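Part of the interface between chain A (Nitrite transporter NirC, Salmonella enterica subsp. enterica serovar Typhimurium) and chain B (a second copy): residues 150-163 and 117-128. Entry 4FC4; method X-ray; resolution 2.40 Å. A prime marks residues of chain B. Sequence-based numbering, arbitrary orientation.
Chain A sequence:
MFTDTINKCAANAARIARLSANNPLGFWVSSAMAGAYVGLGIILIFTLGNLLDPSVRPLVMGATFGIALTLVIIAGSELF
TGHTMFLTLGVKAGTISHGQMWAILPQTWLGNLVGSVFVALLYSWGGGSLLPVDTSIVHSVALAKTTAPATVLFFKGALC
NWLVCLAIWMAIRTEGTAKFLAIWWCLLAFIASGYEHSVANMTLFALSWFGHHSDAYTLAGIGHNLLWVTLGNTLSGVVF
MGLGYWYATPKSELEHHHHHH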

ATOM      1  N   ALA A 150     -31.754  18.637 -11.893  1.00 52.16           N
ATOM      2  CA  ALA A 150     -31.209  19.657 -10.978  1.00 48.72           C
ATOM      3  C   ALA A 150     -31.091  19.141  -9.546  1.00 47.84           C
ATOM      4  O   ALA A 150     -30.043  19.224  -8.937  1.00 47.53           O
ATOM      5  CB  ALA A 150     -32.095  20.907 -11.006  1.00 48.73           C
ATOM      6  N   THR A 151     -32.168  18.567  -9.034  1.00 48.21           N
ATOM      7  CA  THR A 151     -32.166  18.029  -7.687  1.00 47.94           C
ATOM      8  C   THR A 151     -31.099  16.964  -7.461  1.00 49.31           C
ATOM      9  O   THR A 151     -30.318  17.023  -6.478  1.00 49.70           O
ATOM     10  CB  THR A 151     -33.563  17.535  -7.394  1.00 49.27           C
ATOM     11  OG1 THR A 151     -34.422  18.669  -7.604  1.00 48.41           O
ATOM     12  CG2 THR A 151     -33.683  17.061  -5.950  1.00 49.39           C
ATOM     13  N   VAL A 152     -31.034  16.040  -8.425  1.00 49.33           N
ATOM     14  CA  VAL A 152     -30.098  14.917  -8.430  1.00 44.17           C
ATOM     15  C   VAL A 152     -28.668  15.467  -8.435  1.00 45.28           C
ATOM     16  O   VAL A 152     -27.876  15.136  -7.558  1.00 43.10           O
ATOM     17  CB  VAL A 152     -30.441  13.956  -9.626  1.00 44.18           C
ATOM     18  CG1 VAL A 152     -29.282  13.015 -10.040  1.00 37.04           C
ATOM     19  CG2 VAL A 152     -31.782  13.224  -9.404  1.00 39.15           C
ATOM     20  N   LEU A 153     -28.362  16.332  -9.404  1.00 45.94           N
ATOM     21  CA  LEU A 153     -27.054  16.956  -9.503  1.00 40.61           C
ATOM     22  C   LEU A 153     -26.676  17.705  -8.239  1.00 42.90           C
ATOM     23  O   LEU A 153     -25.514  17.651  -7.806  1.00 43.34           O
ATOM     24  CB  LEU A 153     -27.025  17.898 -10.706  1.00 42.67           C
ATOM     25  CG  LEU A 153     -27.034  17.153 -12.082  1.00 49.91           C
ATOM     26  CD1 LEU A 153     -26.704  18.098 -13.245  1.00 47.33           C
ATOM     27  CD2 LEU A 153     -26.077  15.948 -12.092  1.00 43.57           C
ATOM     28  N   PHE A 154     -27.631  18.430  -7.649  1.00 42.73           N
ATOM     29  CA  PHE A 154     -27.339  19.243  -6.467  1.00 40.96           C
ATOM     30  C   PHE A 154     -26.942  18.311  -5.327  1.00 41.07           C
ATOM     31  O   PHE A 154     -25.897  18.519  -4.736  1.00 43.05           O
ATOM     32  CB  PHE A 154     -28.539  20.135  -6.101  1.00 42.55           C
ATOM     33  CG  PHE A 154     -28.402  20.895  -4.782  1.00 48.18           C
ATOM     34  CD1 PHE A 154     -27.792  22.183  -4.739  1.00 46.46           C
ATOM     35  CD2 PHE A 154     -28.923  20.354  -3.569  1.00 45.13           C
ATOM     36  CE1 PHE A 154     -27.699  22.882  -3.529  1.00 46.11           C
ATOM     37  CE2 PHE A 154     -28.828  21.054  -2.377  1.00 44.21           C
ATOM     38  CZ  PHE A 154     -28.218  22.324  -2.353  1.00 45.93           C
ATOM     39  N   PHE A 155     -27.722  17.248  -5.064  1.00 39.56           N
ATOM     40  CA  PHE A 155     -27.413  16.385  -3.940  1.00 37.99           C
ATOM     41  C   PHE A 155     -26.190  15.520  -4.186  1.00 40.22           C
ATOM     42  O   PHE A 155     -25.489  15.183  -3.259  1.00 43.73           O
ATOM     43  CB  PHE A 155     -28.640  15.646  -3.431  1.00 40.22           C
ATOM     44  CG  PHE A 155     -29.605  16.570  -2.700  1.00 44.53           C
ATOM     45  CD1 PHE A 155     -29.311  17.021  -1.384  1.00 44.23           C
ATOM     46  CD2 PHE A 155     -30.744  17.074  -3.336  1.00 43.90           C
ATOM     47  CE1 PHE A 155     -30.133  17.919  -0.715  1.00 45.62           C
ATOM     48  CE2 PHE A 155     -31.591  17.959  -2.670  1.00 44.38           C
ATOM     49  CZ  PHE A 155     -31.304  18.378  -1.350  1.00 48.08           C
ATOM     50  N   LYS A 156     -25.879  15.204  -5.430  1.00 39.94           N
ATOM     51  CA  LYS A 156     -24.635  14.511  -5.715  1.00 39.92           C
ATOM     52  C   LYS A 156     -23.417  15.372  -5.491  1.00 39.71           C
ATOM     53  O   LYS A 156     -22.384  14.881  -5.023  1.00 42.80           O
ATOM     54  CB  LYS A 156     -24.593  13.991  -7.137  1.00 40.46           C
ATOM     55  CG  LYS A 156     -25.438  12.751  -7.308  1.00 38.58           C
ATOM     56  CD  LYS A 156     -25.370  12.289  -8.736  1.00 36.92           C
ATOM     57  CE  LYS A 156     -26.131  10.979  -8.839  1.00 37.53           C
ATOM     58  NZ  LYS A 156     -25.714  10.505 -10.156  1.00 40.67           N
ATOM     59  N   GLY A 157     -23.540  16.652  -5.791  1.00 41.02           N
ATOM     60  CA  GLY A 157     -22.443  17.574  -5.600  1.00 40.16           C
ATOM     61  C   GLY A 157     -22.327  17.815  -4.101  1.00 39.51           C
ATOM     62  O   GLY A 157     -21.249  18.011  -3.595  1.00 35.17           O
ATOM     63  N   ALA A 158     -23.447  17.759  -3.383  1.00 41.03           N
ATOM     64  CA  ALA A 158     -23.388  17.859  -1.913  1.00 40.41           C
ATOM     65  C   ALA A 158     -22.547  16.684  -1.325  1.00 40.83           C
ATOM     66  O   ALA A 158     -21.553  16.916  -0.592  1.00 41.88           O
ATOM     67  CB  ALA A 158     -24.792  17.917  -1.301  1.00 38.05           C
ATOM     68  N   LEU A 159     -22.928  15.447  -1.656  1.00 36.25           N
ATOM     69  CA  LEU A 159     -22.221  14.298  -1.173  1.00 33.39           C
ATOM     70  C   LEU A 159     -20.750  14.269  -1.735  1.00 36.22           C
ATOM     71  O   LEU A 159     -19.828  13.904  -1.029  1.00 34.74           O
ATOM     72  CB  LEU A 159     -23.005  13.002  -1.499  1.00 35.36           C
ATOM     73  CG  LEU A 159     -24.379  12.752  -0.810  1.00 42.09           C
ATOM     74  CD1 LEU A 159     -25.229  11.791  -1.627  1.00 40.82           C
ATOM     75  CD2 LEU A 159     -24.377  12.330   0.671  1.00 35.55           C
ATOM     76  N   CYS A 160     -20.497  14.655  -2.977  1.00 35.10           N
ATOM     77  CA  CYS A 160     -19.075  14.676  -3.418  1.00 35.96           C
ATOM     78  C   CYS A 160     -18.184  15.565  -2.522  1.00 34.16           C
ATOM     79  O   CYS A 160     -17.136  15.165  -2.032  1.00 32.16           O
ATOM     80  CB  CYS A 160     -18.976  15.151  -4.882  1.00 32.90           C
ATOM     81  SG  CYS A 160     -17.311  15.729  -5.318  1.00 36.02           S
ATOM     82  N   ASN A 161     -18.589  16.811  -2.345  1.00 35.56           N
ATOM     83  CA  ASN A 161     -17.700  17.737  -1.665  1.00 34.62           C
ATOM     84  C   ASN A 161     -17.674  17.526  -0.147  1.00 37.67           C
ATOM     85  O   ASN A 161     -16.749  18.004   0.563  1.00 37.02           O
ATOM     86  CB  ASN A 161     -18.007  19.171  -2.047  1.00 36.68           C
ATOM     87  CG  ASN A 161     -16.816  20.043  -1.893  1.00 35.48           C
ATOM     88  OD1 ASN A 161     -15.717  19.576  -2.089  1.00 42.91           O
ATOM     89  ND2 ASN A 161     -17.008  21.311  -1.541  1.00 36.23           N
ATOM     90  N   TRP A 162     -18.673  16.800   0.373  1.00 36.44           N
ATOM     91  CA  TRP A 162     -18.551  16.286   1.731  1.00 34.88           C
ATOM     92  C   TRP A 162     -17.250  15.450   1.775  1.00 33.87           C
ATOM     93  O   TRP A 162     -16.353  15.691   2.568  1.00 35.30           O
ATOM     94  CB  TRP A 162     -19.777  15.460   2.098  1.00 34.10           C
ATOM     95  CG  TRP A 162     -20.029  15.473   3.564  1.00 34.95           C
ATOM     96  CD1 TRP A 162     -19.155  15.895   4.558  1.00 37.37           C
ATOM     97  CD2 TRP A 162     -21.205  14.963   4.281  1.00 37.23           C
ATOM     98  NE1 TRP A 162     -19.715  15.736   5.811  1.00 36.06           N
ATOM     99  CE2 TRP A 162     -20.945  15.168   5.705  1.00 38.25           C
ATOM    100  CE3 TRP A 162     -22.430  14.398   3.896  1.00 38.74           C
ATOM    101  CZ2 TRP A 162     -21.904  14.866   6.682  1.00 35.44           C
ATOM    102  CZ3 TRP A 162     -23.341  14.073   4.879  1.00 35.46           C
ATOM    103  CH2 TRP A 162     -23.084  14.309   6.229  1.00 37.82           C
ATOM    104  N   LEU A 163     -17.137  14.482   0.891  1.00 31.53           N
ATOM    105  CA  LEU A 163     -15.959  13.615   0.823  1.00 33.63           C
ATOM    106  C   LEU A 163     -14.703  14.375   0.442  1.00 37.06           C
ATOM    107  O   LEU A 163     -13.651  14.167   1.065  1.00 38.83           O
ATOM    108  CB  LEU A 163     -16.176  12.439  -0.154  1.00 32.75           C
ATOM    109  CG  LEU A 163     -17.139  11.473   0.555  1.00 33.75           C
ATOM    110  CD1 LEU A 163     -17.922  10.554  -0.381  1.00 37.63           C
ATOM    111  CD2 LEU A 163     -16.407  10.704   1.651  1.00 33.53           C
TER
ATOM    112  N   VAL B 117     -29.703   8.143   8.888  1.00 46.14           N
ATOM    113  CA  VAL B 117     -30.915   8.366   8.107  1.00 47.53           C
ATOM    114  C   VAL B 117     -30.637   9.531   7.180  1.00 47.87           C
ATOM    115  O   VAL B 117     -31.066   9.568   6.011  1.00 50.37           O
ATOM    116  CB  VAL B 117     -32.109   8.710   9.016  1.00 52.00           C
ATOM    117  CG1 VAL B 117     -33.275   9.281   8.214  1.00 51.00           C
ATOM    118  CG2 VAL B 117     -32.536   7.491   9.823  1.00 51.93           C
ATOM    119  N   PHE B 118     -29.873  10.494   7.693  1.00 48.34           N
ATOM    120  CA  PHE B 118     -29.636  11.716   6.939  1.00 45.23           C
ATOM    121  C   PHE B 118     -28.756  11.499   5.710  1.00 44.70           C
ATOM    122  O   PHE B 118     -29.099  12.008   4.623  1.00 41.67           O
ATOM    123  CB  PHE B 118     -29.085  12.813   7.825  1.00 47.47           C
ATOM    124  CG  PHE B 118     -28.602  14.054   7.076  1.00 48.70           C
ATOM    125  CD1 PHE B 118     -29.521  15.016   6.605  1.00 48.72           C
ATOM    126  CD2 PHE B 118     -27.234  14.285   6.905  1.00 44.70           C
ATOM    127  CE1 PHE B 118     -29.062  16.164   5.969  1.00 47.56           C
ATOM    128  CE2 PHE B 118     -26.782  15.443   6.282  1.00 46.94           C
ATOM    129  CZ  PHE B 118     -27.697  16.374   5.806  1.00 48.17           C
ATOM    130  N   VAL B 119     -27.645  10.768   5.850  1.00 42.33           N
ATOM    131  CA  VAL B 119     -26.789  10.520   4.658  1.00 40.90           C
ATOM    132  C   VAL B 119     -27.600   9.648   3.644  1.00 41.35           C
ATOM    133  O   VAL B 119     -27.438   9.773   2.408  1.00 38.65           O
ATOM    134  CB  VAL B 119     -25.429   9.885   5.043  1.00 42.39           C
ATOM    135  CG1 VAL B 119     -25.659   8.449   5.534  1.00 39.74           C
ATOM    136  CG2 VAL B 119     -24.421   9.915   3.861  1.00 39.17           C
ATOM    137  N   ALA B 120     -28.514   8.807   4.149  1.00 41.32           N
ATOM    138  CA  ALA B 120     -29.325   7.979   3.236  1.00 41.49           C
ATOM    139  C   ALA B 120     -30.310   8.841   2.426  1.00 42.24           C
ATOM    140  O   ALA B 120     -30.488   8.661   1.187  1.00 42.79           O
ATOM    141  CB  ALA B 120     -30.037   6.837   3.988  1.00 39.65           C
ATOM    142  N   LEU B 121     -30.917   9.809   3.106  1.00 42.99           N
ATOM    143  CA  LEU B 121     -31.815  10.765   2.438  1.00 43.91           C
ATOM    144  C   LEU B 121     -31.128  11.507   1.271  1.00 43.00           C
ATOM    145  O   LEU B 121     -31.716  11.645   0.184  1.00 46.13           O
ATOM    146  CB  LEU B 121     -32.336  11.777   3.436  1.00 43.44           C
ATOM    147  CG  LEU B 121     -33.589  11.498   4.247  1.00 52.95           C
ATOM    148  CD1 LEU B 121     -33.969  12.813   4.962  1.00 52.13           C
ATOM    149  CD2 LEU B 121     -34.748  11.023   3.348  1.00 52.71           C
ATOM    150  N   LEU B 122     -29.935  12.039   1.527  1.00 38.98           N
ATOM    151  CA  LEU B 122     -29.239  12.797   0.557  1.00 43.30           C
ATOM    152  C   LEU B 122     -28.946  11.906  -0.653  1.00 42.72           C
ATOM    153  O   LEU B 122     -29.081  12.349  -1.787  1.00 43.41           O
ATOM    154  CB  LEU B 122     -27.914  13.349   1.123  1.00 45.25           C
ATOM    155  CG  LEU B 122     -27.886  14.352   2.302  1.00 50.13           C
ATOM    156  CD1 LEU B 122     -26.415  14.589   2.702  1.00 46.42           C
ATOM    157  CD2 LEU B 122     -28.576  15.690   2.014  1.00 47.73           C
ATOM    158  N   TYR B 123     -28.545  10.655  -0.411  1.00 40.84           N
ATOM    159  CA  TYR B 123     -28.170   9.749  -1.509  1.00 38.31           C
ATOM    160  C   TYR B 123     -29.414   9.475  -2.391  1.00 40.87           C
ATOM    161  O   TYR B 123     -29.372   9.364  -3.639  1.00 41.03           O
ATOM    162  CB  TYR B 123     -27.529   8.491  -0.907  1.00 38.72           C
ATOM    163  CG  TYR B 123     -27.252   7.432  -1.927  1.00 38.19           C
ATOM    164  CD1 TYR B 123     -26.139   7.511  -2.748  1.00 35.77           C
ATOM    165  CD2 TYR B 123     -28.106   6.365  -2.059  1.00 37.35           C
ATOM    166  CE1 TYR B 123     -25.909   6.560  -3.725  1.00 37.81           C
ATOM    167  CE2 TYR B 123     -27.880   5.406  -2.996  1.00 39.62           C
ATOM    168  CZ  TYR B 123     -26.777   5.531  -3.845  1.00 39.49           C
ATOM    169  OH  TYR B 123     -26.565   4.569  -4.788  1.00 40.72           O
ATOM    170  N   SER B 124     -30.554   9.453  -1.723  1.00 41.42           N
ATOM    171  CA  SER B 124     -31.826   9.247  -2.367  1.00 42.69           C
ATOM    172  C   SER B 124     -32.264  10.431  -3.251  1.00 46.80           C
ATOM    173  O   SER B 124     -32.646  10.254  -4.439  1.00 44.95           O
ATOM    174  CB  SER B 124     -32.857   8.955  -1.286  1.00 46.49           C
ATOM    175  OG  SER B 124     -34.136   9.070  -1.815  1.00 52.79           O
ATOM    176  N   TRP B 125     -32.192  11.632  -2.682  1.00 46.88           N
ATOM    177  CA  TRP B 125     -32.470  12.839  -3.395  1.00 47.57           C
ATOM    178  C   TRP B 125     -31.460  13.046  -4.478  1.00 45.99           C
ATOM    179  O   TRP B 125     -31.722  13.745  -5.467  1.00 48.69           O
ATOM    180  CB  TRP B 125     -32.432  14.002  -2.403  1.00 51.86           C
ATOM    181  CG  TRP B 125     -33.540  14.026  -1.370  1.00 51.99           C
ATOM    182  CD1 TRP B 125     -34.807  13.452  -1.478  1.00 57.08           C
ATOM    183  CD2 TRP B 125     -33.545  14.697  -0.052  1.00 54.26           C
ATOM    184  NE1 TRP B 125     -35.576  13.702  -0.349  1.00 57.25           N
ATOM    185  CE2 TRP B 125     -34.893  14.460   0.532  1.00 57.41           C
ATOM    186  CE3 TRP B 125     -32.626  15.461   0.672  1.00 55.26           C
ATOM    187  CZ2 TRP B 125     -35.266  14.972   1.777  1.00 57.62           C
ATOM    188  CZ3 TRP B 125     -33.013  15.958   1.934  1.00 61.34           C
ATOM    189  CH2 TRP B 125     -34.319  15.736   2.464  1.00 56.94           C
ATOM    190  N   GLY B 126     -30.257  12.496  -4.250  1.00 47.94           N
ATOM    191  CA  GLY B 126     -29.164  12.359  -5.243  1.00 43.36           C
ATOM    192  C   GLY B 126     -29.358  11.279  -6.322  1.00 45.76           C
ATOM    193  O   GLY B 126     -28.429  11.009  -7.157  1.00 44.83           O
ATOM    194  N   GLY B 127     -30.543  10.638  -6.300  1.00 45.49           N
ATOM    195  CA  GLY B 127     -30.979   9.671  -7.333  1.00 43.73           C
ATOM    196  C   GLY B 127     -30.022   8.507  -7.342  1.00 45.69           C
ATOM    197  O   GLY B 127     -29.752   7.954  -8.423  1.00 46.04           O
ATOM    198  N   GLY B 128     -29.484   8.149  -6.155  1.00 41.22           N
ATOM    199  CA  GLY B 128     -28.515   7.059  -6.050  1.00 42.07           C
ATOM    200  C   GLY B 128     -29.018   5.755  -6.728  1.00 47.31           C
ATOM    201  O   GLY B 128     -30.173   5.364  -6.595  1.00 45.92           O
TER

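The most unusual feature of this contact is that its tightest backbone approach falls where one helix stops. The CA atoms of Val152 and Gly126′ lie 4.2 Å apart, while the axes of the two helices come no nearer than 8.3 Å. The general principle is that a helix terminus rich in glycine can offer bare main chain to a neighbouring subunit. Here helix 117-125 ends in a Schellman motif, with Gly128′ N bonded to Tyr123′ O (2.8 Å) and Gly127′ N to Ser124′ O (2.8 Å). Gly127′ has positive phi, which by itself favours glycine, and a CB there would sit only 3.1 Å from Val152 CG2. At Gly126′, a CB in the ideal position would run into the carbonyl of its own chain at Leu122′.

The first part of the chain A helix packs against this end. Val152 CA approaches Trp125′ O at 3.6 Å with an angle of 149° at the hydrogen, a CA-H...O contact, and Val152 CG1 lies 3.6 Å from Gly126′ O. Phe155, whose CA-to-CB bond points toward the other stretch, settles beside the last helical turn: its CB is 3.6 Å from Gly126′ N and 3.7 Å from Leu122′ O. Those two atoms already share a hydrogen bond of 2.7 Å within chain B, so the phenylalanine packs against a satisfied backbone.

The Phe155 ring also receives Trp125′ CB over one face, 4.0 Å from the ring centroid and 27° off the normal, a CH-pi contact. The indole itself meets the phenyl obliquely, with the centroid of its six-membered ring 5.3 Å from that of Phe155 and the planes at 51°. Phe155 CD1 also reaches Leu122′ CD2 at 3.7 Å.

One turn on, Leu159 extends the apolar seam. Its CD1 lies 3.6 Å from Tyr123′ CA, whereas its CD2 packs against Leu122′ CD1 at 3.7 Å and Val119′ CG2 at 4.0 Å. Trp162 closes the row: its CZ3 is 3.8 Å from Leu122′ CD1, and its CH2 meets the edge of the Phe118′ ring at CE2, 3.9 Å away. Leu122′ thus touches Phe155, Leu159 and Trp162 in succession. The helices run in broadly opposed directions, at 138°, so later residues of one meet earlier residues of the other.

No hydrogen bond crosses between the stretches. The 579 Å² buried here, both sides summed, is made up of apolar side-chain packing along the helices and of close main-chain contact at the glycine-rich end, where a CB on Gly127′ would crowd Val152.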